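Local coordinates for protein putative modification methylase (PDB 2ZIG) that probably transfers a methyl group from S-adenosyl-L-methionine to the N4 atom of cytosine in DNA, at residues 39-44 with 238-243. Residues are numbered along the deposited sequence; the frame is centred on the assembly and turned at random.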
ATOM      1  N   ALA B  39      23.032 -15.423   6.031  1.00 38.15           N
ATOM      2  CA  ALA B  39      22.123 -16.057   6.973  1.00 35.53           C
ATOM      3  C   ALA B  39      22.516 -15.835   8.426  1.00 34.26           C
ATOM      4  O   ALA B  39      22.449 -16.757   9.232  1.00 35.11           O
ATOM      5  CB  ALA B  39      22.034 -17.542   6.683  1.00 35.92           C
ATOM      6  N   SER B  40      22.920 -14.614   8.759  1.00 31.91           N
ATOM      7  CA  SER B  40      23.309 -14.292  10.124  1.00 32.07           C
ATOM      8  C   SER B  40      22.343 -13.317  10.808  1.00 33.07           C
ATOM      9  O   SER B  40      22.522 -12.996  11.979  1.00 32.26           O
ATOM     10  CB  SER B  40      24.719 -13.695  10.143  1.00 32.91           C
ATOM     11  OG  SER B  40      24.779 -12.483   9.407  1.00 31.67           O
ATOM     12  N   VAL B  41      21.330 -12.846  10.080  1.00 32.41           N
ATOM     13  CA  VAL B  41      20.364 -11.895  10.636  1.00 30.51           C
ATOM     14  C   VAL B  41      18.952 -12.469  10.641  1.00 29.69           C
ATOM     15  O   VAL B  41      18.512 -13.073   9.665  1.00 28.26           O
ATOM     16  CB  VAL B  41      20.378 -10.568   9.845  1.00 30.68           C
ATOM     17  CG1 VAL B  41      19.249  -9.661  10.316  1.00 33.68           C
ATOM     18  CG2 VAL B  41      21.717  -9.876  10.034  1.00 28.33           C
ATOM     19  N   HIS B  42      18.240 -12.264  11.744  1.00 28.41           N
ATOM     20  CA  HIS B  42      16.891 -12.803  11.886  1.00 29.66           C
ATOM     21  C   HIS B  42      15.758 -11.866  11.489  1.00 28.04           C
ATOM     22  O   HIS B  42      14.745 -12.307  10.957  1.00 28.83           O
ATOM     23  CB  HIS B  42      16.683 -13.258  13.330  1.00 30.12           C
ATOM     24  CG  HIS B  42      17.758 -14.174  13.819  1.00 31.88           C
ATOM     25  ND1 HIS B  42      17.923 -15.453  13.330  1.00 31.61           N
ATOM     26  CD2 HIS B  42      18.763 -13.975  14.702  1.00 30.73           C
ATOM     27  CE1 HIS B  42      18.986 -16.001  13.890  1.00 32.78           C
ATOM     28  NE2 HIS B  42      19.514 -15.126  14.726  1.00 35.05           N
ATOM     29  N   LEU B  43      15.933 -10.579  11.755  1.00 27.13           N
ATOM     30  CA  LEU B  43      14.913  -9.587  11.450  1.00 25.92           C
ATOM     31  C   LEU B  43      15.531  -8.239  11.161  1.00 24.30           C
ATOM     32  O   LEU B  43      16.528  -7.871  11.763  1.00 26.32           O
ATOM     33  CB  LEU B  43      13.960  -9.429  12.640  1.00 24.16           C
ATOM     34  CG  LEU B  43      12.993  -8.236  12.636  1.00 24.51           C
ATOM     35  CD1 LEU B  43      12.002  -8.398  11.496  1.00 23.07           C
ATOM     36  CD2 LEU B  43      12.256  -8.153  13.973  1.00 22.50           C
ATOM     37  N   VAL B  44      14.919  -7.505  10.240  1.00 25.69           N
ATOM     38  CA  VAL B  44      15.367  -6.162   9.898  1.00 23.90           C
ATOM     39  C   VAL B  44      14.174  -5.197  10.015  1.00 23.04           C
ATOM     40  O   VAL B  44      13.109  -5.434   9.449  1.00 24.20           O
ATOM     41  CB  VAL B  44      15.899  -6.089   8.445  1.00 27.22           C
ATOM     42  CG1 VAL B  44      16.315  -4.665   8.116  1.00 27.01           C
ATOM     43  CG2 VAL B  44      17.070  -7.045   8.262  1.00 26.01           C
ATOM     44  N   VAL B 238      19.149 -11.657  16.228  1.00 25.44           N
ATOM     45  CA  VAL B 238      19.865 -10.475  15.766  1.00 26.25           C
ATOM     46  C   VAL B 238      18.894  -9.596  14.975  1.00 26.05           C
ATOM     47  O   VAL B 238      18.298 -10.044  13.991  1.00 25.27           O
ATOM     48  CB  VAL B 238      21.048 -10.851  14.835  1.00 27.71           C
ATOM     49  CG1 VAL B 238      21.759  -9.585  14.361  1.00 27.38           C
ATOM     50  CG2 VAL B 238      22.026 -11.774  15.569  1.00 28.28           C
ATOM     51  N   VAL B 239      18.735  -8.355  15.420  1.00 25.22           N
ATOM     52  CA  VAL B 239      17.846  -7.403  14.765  1.00 25.89           C
ATOM     53  C   VAL B 239      18.707  -6.343  14.097  1.00 25.69           C
ATOM     54  O   VAL B 239      19.542  -5.707  14.745  1.00 25.18           O
ATOM     55  CB  VAL B 239      16.893  -6.724  15.781  1.00 26.36           C
ATOM     56  CG1 VAL B 239      16.035  -5.667  15.079  1.00 25.29           C
ATOM     57  CG2 VAL B 239      15.999  -7.769  16.435  1.00 23.94           C
ATOM     58  N   LEU B 240      18.500  -6.153  12.799  1.00 25.24           N
ATOM     59  CA  LEU B 240      19.285  -5.193  12.044  1.00 27.33           C
ATOM     60  C   LEU B 240      18.510  -4.029  11.453  1.00 27.34           C
ATOM     61  O   LEU B 240      17.401  -4.204  10.962  1.00 26.36           O
ATOM     62  CB  LEU B 240      20.008  -5.905  10.900  1.00 28.66           C
ATOM     63  CG  LEU B 240      20.595  -4.979   9.828  1.00 30.45           C
ATOM     64  CD1 LEU B 240      21.712  -4.135  10.429  1.00 31.60           C
ATOM     65  CD2 LEU B 240      21.119  -5.798   8.676  1.00 30.32           C
ATOM     66  N   ASP B 241      19.108  -2.842  11.513  1.00 26.71           N
ATOM     67  CA  ASP B 241      18.530  -1.644  10.912  1.00 26.63           C
ATOM     68  C   ASP B 241      19.676  -1.035  10.091  1.00 27.05           C
ATOM     69  O   ASP B 241      20.630  -0.498  10.653  1.00 27.92           O
ATOM     70  CB  ASP B 241      18.071  -0.640  11.979  1.00 27.04           C
ATOM     71  CG  ASP B 241      17.320   0.542  11.384  1.00 26.41           C
ATOM     72  OD1 ASP B 241      17.566   0.870  10.207  1.00 27.29           O
ATOM     73  OD2 ASP B 241      16.487   1.158  12.086  1.00 26.54           O
ATOM     74  N   PRO B 242      19.603  -1.130   8.753  1.00 29.81           N
ATOM     75  CA  PRO B 242      20.605  -0.609   7.813  1.00 30.98           C
ATOM     76  C   PRO B 242      20.684   0.924   7.770  1.00 32.22           C
ATOM     77  O   PRO B 242      21.671   1.489   7.281  1.00 31.91           O
ATOM     78  CB  PRO B 242      20.144  -1.169   6.467  1.00 32.61           C
ATOM     79  CG  PRO B 242      19.304  -2.345   6.825  1.00 33.58           C
ATOM     80  CD  PRO B 242      18.560  -1.870   8.027  1.00 30.95           C
ATOM     81  N   PHE B 243      19.636   1.587   8.262  1.00 29.77           N
ATOM     82  CA  PHE B 243      19.569   3.047   8.275  1.00 28.39           C
ATOM     83  C   PHE B 243      19.159   3.481   9.673  1.00 28.38           C
ATOM     84  O   PHE B 243      18.126   4.132   9.858  1.00 27.64           O
ATOM     85  CB  PHE B 243      18.531   3.532   7.260  1.00 28.44           C
ATOM     86  CG  PHE B 243      18.716   2.957   5.883  1.00 28.80           C
ATOM     87  CD1 PHE B 243      17.802   2.048   5.367  1.00 28.60           C
ATOM     88  CD2 PHE B 243      19.805   3.326   5.101  1.00 30.64           C
ATOM     89  CE1 PHE B 243      17.964   1.511   4.088  1.00 30.96           C
ATOM     90  CE2 PHE B 243      19.983   2.796   3.816  1.00 30.18           C
ATOM     91  CZ  PHE B 243      19.058   1.886   3.309  1.00 30.53           C
TER
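Two neighbouring parallel strands at the centre of the methyltransferase sheet meet here, with Leu43 beside Val239 and Val44 beside Leu240. The straightest bond runs from Leu240 N to Leu43 O, at 2.8 Å and 169°. Leu43 O also receives a CA-H...O contact from Val239 CA at 3.3 Å. At the start of the pairing the chain turns a corner at His42, and Val238 O accepts two backbone donors. His42 N lies 3.2 Å from Val238 O, and Leu43 N 3.3 Å. Both bonds are longer and more bent than the Leu240 bond.

Val44 and Leu240 point to one face of the sheet and lie side by side, with Val44 CG2 next to Leu240 CB. The other methyl of the same valine, Val44 CG1, packs 3.6 Å from Pro242 CD, past the end of the strand. Val41 comes in from before the corner. Its CG1 is anti to the backbone N (chi1 173°), which carries this methyl to Leu240 CB at 3.9 Å. These two side chains cross at about a right angle. Leu87 touches Val41 and Val44, while Val79 and Val83 of helix 66-86 meet Pro242 and Val44. Leu43 and Val239 point to the opposite face, where their methyls barely meet, Leu43 CD2 being 4.5 Å from Val239 CG2.

Beyond the pairing, Asp241 OD1 accepts from Phe243 N in an Asx turn and is also bonded to Thr46 OG1. The Pro242 side chain lies about 5 Å from that of Ala29, which binds S-adenosyl-L-methionine in a structure of this protein; this chain has none bound. Residues 241-243 begin the DPF-x-G-x-G motif I, and strand 41-46 leads into the SPPY motif IV, set side by side by this parallel pair as in amino-DNA methyltransferases.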